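Local coordinates for RNA-binding protein HI_1333 (Haemophilus influenzae, PDB 1JO0), which probably binds RNA as a small single-domain member of the CRS1/YhbY (CRM) family, though its precise cellular role is not established, at residues H44-V49 and A91-P96. Residues are numbered along the deposited sequence; the frame is centred on the assembly and turned at random. Where two conformers were deposited one is given.
Sequences HELIKV and AKIQLP
Glu-45 meets the backbone of Lys-92 and Ile-93 in a side-chain-to-main-chain contact that fastens the C-terminal tail, beyond strand 81-85, to the turn between helix 31-44 and strand 46-51. One carboxylate oxygen takes two consecutive amides. Ile-93 N approaches OE1 of Glu-45 nearly along the C-O axis, at 2.9 Å and 157°, whereas Lys-92 N reaches OE1 of Glu-45 at 3.0 Å from above the carboxylate plane, with a more bent N-H angle of 142°. The other oxygen, OE2, accepts from the backbone N of Ser-88, and a water donates to O of Ile-93 (water O to Ile-93 O 2.7 Å) and, weakly, to OE2 of Glu-45. A long acidic residue suits this place: CD is set anti (chi2 -178°), and the extended chain of this buried residue spans the distance to amides of a segment without regular secondary structure. Glu-45 is also where the chain leaves the helix with positive phi, in the alpha/beta CRM domain, whose mixed sheet has 46-51 between parallel 22-24 and antiparallel 81-85. Beside the polar grip, Ile-93 supplies the apolar part. Its CD1 lies 3.7 Å from CB of Leu-46 and 3.6 Å from O of His-44, and both Ile-93 and Leu-46 rest on Leu-14 of helix 5-15, hydrocarbon against hydrocarbon. In one of its two conformers, Lys-92 crosses Glu-45 obliquely, CD of Lys-92 4.0 Å from CG of Glu-45, and its NZ donates to His-43 O near the end of helix 31-44.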
ATOM      1  N   HIS A  44      -5.934  -7.433  -4.981  1.00 16.52           N
ATOM      2  CA  HIS A  44      -4.925  -6.957  -5.913  1.00 15.63           C
ATOM      3  C   HIS A  44      -3.478  -7.281  -5.532  1.00 14.79           C
ATOM      4  O   HIS A  44      -2.636  -7.246  -6.446  1.00 16.03           O
ATOM      5  CB  HIS A  44      -5.009  -5.425  -6.058  1.00 16.10           C
ATOM      6  CG  HIS A  44      -6.346  -5.020  -6.580  1.00 20.78           C
ATOM      7  ND1 HIS A  44      -6.732  -5.295  -7.868  1.00 23.05           N
ATOM      8  CD2 HIS A  44      -7.354  -4.344  -5.989  1.00 26.58           C
ATOM      9  CE1 HIS A  44      -7.957  -4.803  -8.073  1.00 28.20           C
ATOM     10  NE2 HIS A  44      -8.347  -4.217  -6.945  1.00 28.77           N
ATOM     11  N   GLU A  45      -3.204  -7.514  -4.269  1.00 15.56           N
ATOM     12  CA  GLU A  45      -1.868  -7.767  -3.694  1.00 14.51           C
ATOM     13  C   GLU A  45      -1.037  -6.487  -3.683  1.00 14.24           C
ATOM     14  O   GLU A  45      -0.562  -6.081  -2.603  1.00 15.20           O
ATOM     15  CB  GLU A  45      -1.116  -8.889  -4.441  1.00 16.19           C
ATOM     16  CG  GLU A  45      -1.783 -10.237  -4.312  1.00 20.96           C
ATOM     17  CD  GLU A  45      -0.939 -11.284  -5.038  1.00 23.13           C
ATOM     18  OE1 GLU A  45      -0.716 -11.124  -6.248  1.00 22.55           O
ATOM     19  OE2 GLU A  45      -0.474 -12.258  -4.403  1.00 35.69           O
ATOM     20  N   LEU A  46      -0.828  -5.855  -4.816  1.00 14.84           N
ATOM     21  CA  LEU A  46      -0.096  -4.592  -5.004  1.00 13.47           C
ATOM     22  C   LEU A  46      -1.096  -3.470  -5.146  1.00 13.60           C
ATOM     23  O   LEU A  46      -1.933  -3.533  -6.046  1.00 16.01           O
ATOM     24  CB  LEU A  46       0.767  -4.635  -6.242  1.00 14.88           C
ATOM     25  CG  LEU A  46       1.585  -3.380  -6.568  1.00 14.37           C
ATOM     26  CD1 LEU A  46       2.589  -3.072  -5.465  1.00 16.23           C
ATOM     27  CD2 LEU A  46       2.262  -3.550  -7.901  1.00 17.29           C
ATOM     28  N   ILE A  47      -1.022  -2.482  -4.261  1.00 14.05           N
ATOM     29  CA  ILE A  47      -1.991  -1.388  -4.257  1.00 14.33           C
ATOM     30  C   ILE A  47      -1.296  -0.031  -4.077  1.00 14.33           C
ATOM     31  O   ILE A  47      -0.223   0.061  -3.460  1.00 14.83           O
ATOM     32  CB  ILE A  47      -3.085  -1.567  -3.170  1.00 15.38           C
ATOM     33  CG1 ILE A  47      -2.539  -1.408  -1.749  1.00 15.66           C
ATOM     34  CG2 ILE A  47      -3.808  -2.903  -3.381  1.00 19.00           C
ATOM     35  CD1 ILE A  47      -3.650  -1.360  -0.720  1.00 18.56           C
ATOM     36  N   LYS A  48      -2.006   0.974  -4.547  1.00 15.78           N
ATOM     37  CA  LYS A  48      -1.681   2.381  -4.280  1.00 15.57           C
ATOM     38  C   LYS A  48      -2.798   3.011  -3.460  1.00 15.93           C
ATOM     39  O   LYS A  48      -3.951   2.902  -3.785  1.00 17.03           O
ATOM     40  CB  LYS A  48      -1.579   3.127  -5.579  1.00 19.48           C
ATOM     41  CG  LYS A  48      -0.256   3.120  -6.251  1.00 26.53           C
ATOM     42  CD  LYS A  48      -0.299   4.116  -7.441  1.00 28.68           C
ATOM     43  CE  LYS A  48       1.014   4.077  -8.100  1.00 23.20           C
ATOM     44  NZ  LYS A  48       0.941   4.769  -9.394  1.00 20.19           N
ATOM     45  N   VAL A  49      -2.389   3.683  -2.381  1.00 16.04           N
ATOM     46  CA  VAL A  49      -3.296   4.360  -1.466  1.00 16.47           C
ATOM     47  C   VAL A  49      -2.920   5.839  -1.529  1.00 17.55           C
ATOM     48  O   VAL A  49      -1.753   6.217  -1.353  1.00 20.89           O
ATOM     49  CB  VAL A  49      -3.155   3.850  -0.014  1.00 17.98           C
ATOM     50  CG1 VAL A  49      -4.056   4.620   0.934  1.00 19.80           C
ATOM     51  CG2 VAL A  49      -3.435   2.363   0.042  1.00 19.41           C
ATOM     52  N   ALA A  91      -1.737 -16.308  -5.615  1.00 23.51           N
ATOM     53  CA  ALA A  91      -0.937 -15.263  -6.231  1.00 20.04           C
ATOM     54  C   ALA A  91      -1.520 -14.831  -7.562  1.00 18.44           C
ATOM     55  O   ALA A  91      -1.750 -15.623  -8.454  1.00 23.24           O
ATOM     56  CB  ALA A  91       0.509 -15.637  -6.481  1.00 23.72           C
ATOM     57  N   LYS A  92      -1.762 -13.543  -7.682  1.00 19.42           N
ATOM     58  CA  LYS A  92      -2.220 -12.897  -8.908  1.00 20.05           C
ATOM     59  C   LYS A  92      -1.000 -12.365  -9.661  1.00 18.53           C
ATOM     60  O   LYS A  92      -0.943 -12.471 -10.891  1.00 21.84           O
ATOM     61  CB  LYS A  92      -3.264 -11.808  -8.650  0.63 21.72           C
ATOM     62  CG  LYS A  92      -4.588 -12.290  -8.069  0.63 18.72           C
ATOM     63  CD  LYS A  92      -4.567 -12.049  -6.569  0.63 21.24           C
ATOM     64  CE  LYS A  92      -5.876 -12.271  -5.878  0.63 21.89           C
ATOM     65  NZ  LYS A  92      -7.093 -11.634  -6.420  0.63 32.30           N
ATOM     66  N   ILE A  93      -0.045 -11.798  -8.952  1.00 18.14           N
ATOM     67  CA  ILE A  93       1.139 -11.200  -9.538  1.00 16.45           C
ATOM     68  C   ILE A  93       2.318 -12.135  -9.305  1.00 16.32           C
ATOM     69  O   ILE A  93       2.569 -12.589  -8.200  1.00 18.25           O
ATOM     70  CB  ILE A  93       1.405  -9.814  -8.920  1.00 18.51           C
ATOM     71  CG1 ILE A  93       0.291  -8.815  -9.233  1.00 22.30           C
ATOM     72  CG2 ILE A  93       2.775  -9.293  -9.329  1.00 22.43           C
ATOM     73  CD1 ILE A  93       0.384  -7.536  -8.427  1.00 24.71           C
ATOM     74  N   GLN A  94       3.064 -12.401 -10.373  1.00 16.62           N
ATOM     75  CA  GLN A  94       4.299 -13.206 -10.318  1.00 18.98           C
ATOM     76  C   GLN A  94       5.425 -12.365  -9.763  1.00 19.83           C
ATOM     77  O   GLN A  94       5.850 -11.464 -10.465  1.00 26.44           O
ATOM     78  CB  GLN A  94       4.682 -13.702 -11.712  1.00 19.65           C
ATOM     79  CG  GLN A  94       3.612 -14.667 -12.261  1.00 23.16           C
ATOM     80  CD  GLN A  94       4.068 -15.226 -13.593  1.00 25.04           C
ATOM     81  OE1 GLN A  94       5.258 -15.510 -13.800  1.00 32.42           O
ATOM     82  NE2 GLN A  94       3.140 -15.377 -14.505  1.00 26.42           N
ATOM     83  N   LEU A  95       5.849 -12.679  -8.542  1.00 22.22           N
ATOM     84  CA  LEU A  95       6.934 -11.921  -7.942  1.00 23.21           C
ATOM     85  C   LEU A  95       8.235 -12.625  -8.222  1.00 27.99           C
ATOM     86  O   LEU A  95       8.328 -13.847  -8.104  1.00 35.34           O
ATOM     87  CB  LEU A  95       6.690 -11.785  -6.445  1.00 27.90           C
ATOM     88  CG  LEU A  95       7.469 -10.865  -5.564  1.00 24.58           C
ATOM     89  CD1 LEU A  95       7.093  -9.418  -5.809  1.00 28.95           C
ATOM     90  CD2 LEU A  95       7.191 -11.223  -4.101  1.00 25.11           C
ATOM     91  N   PRO A  96       9.276 -11.877  -8.559  1.00 28.43           N
ATOM     92  CA  PRO A  96      10.573 -12.493  -8.801  1.00 32.98           C
ATOM     93  C   PRO A  96      11.099 -13.205  -7.561  1.00 30.17           C
ATOM     94  O   PRO A  96      10.790 -12.799  -6.440  1.00 28.10           O
ATOM     95  CB  PRO A  96      11.539 -11.320  -9.030  1.00 38.81           C
ATOM     96  CG  PRO A  96      10.660 -10.138  -9.217  1.00 36.90           C
ATOM     97  CD  PRO A  96       9.296 -10.424  -8.685  1.00 29.96           C
TER
HETATM   98  O   HOH W   1       2.125 -12.020  -5.606  1.00 23.13           O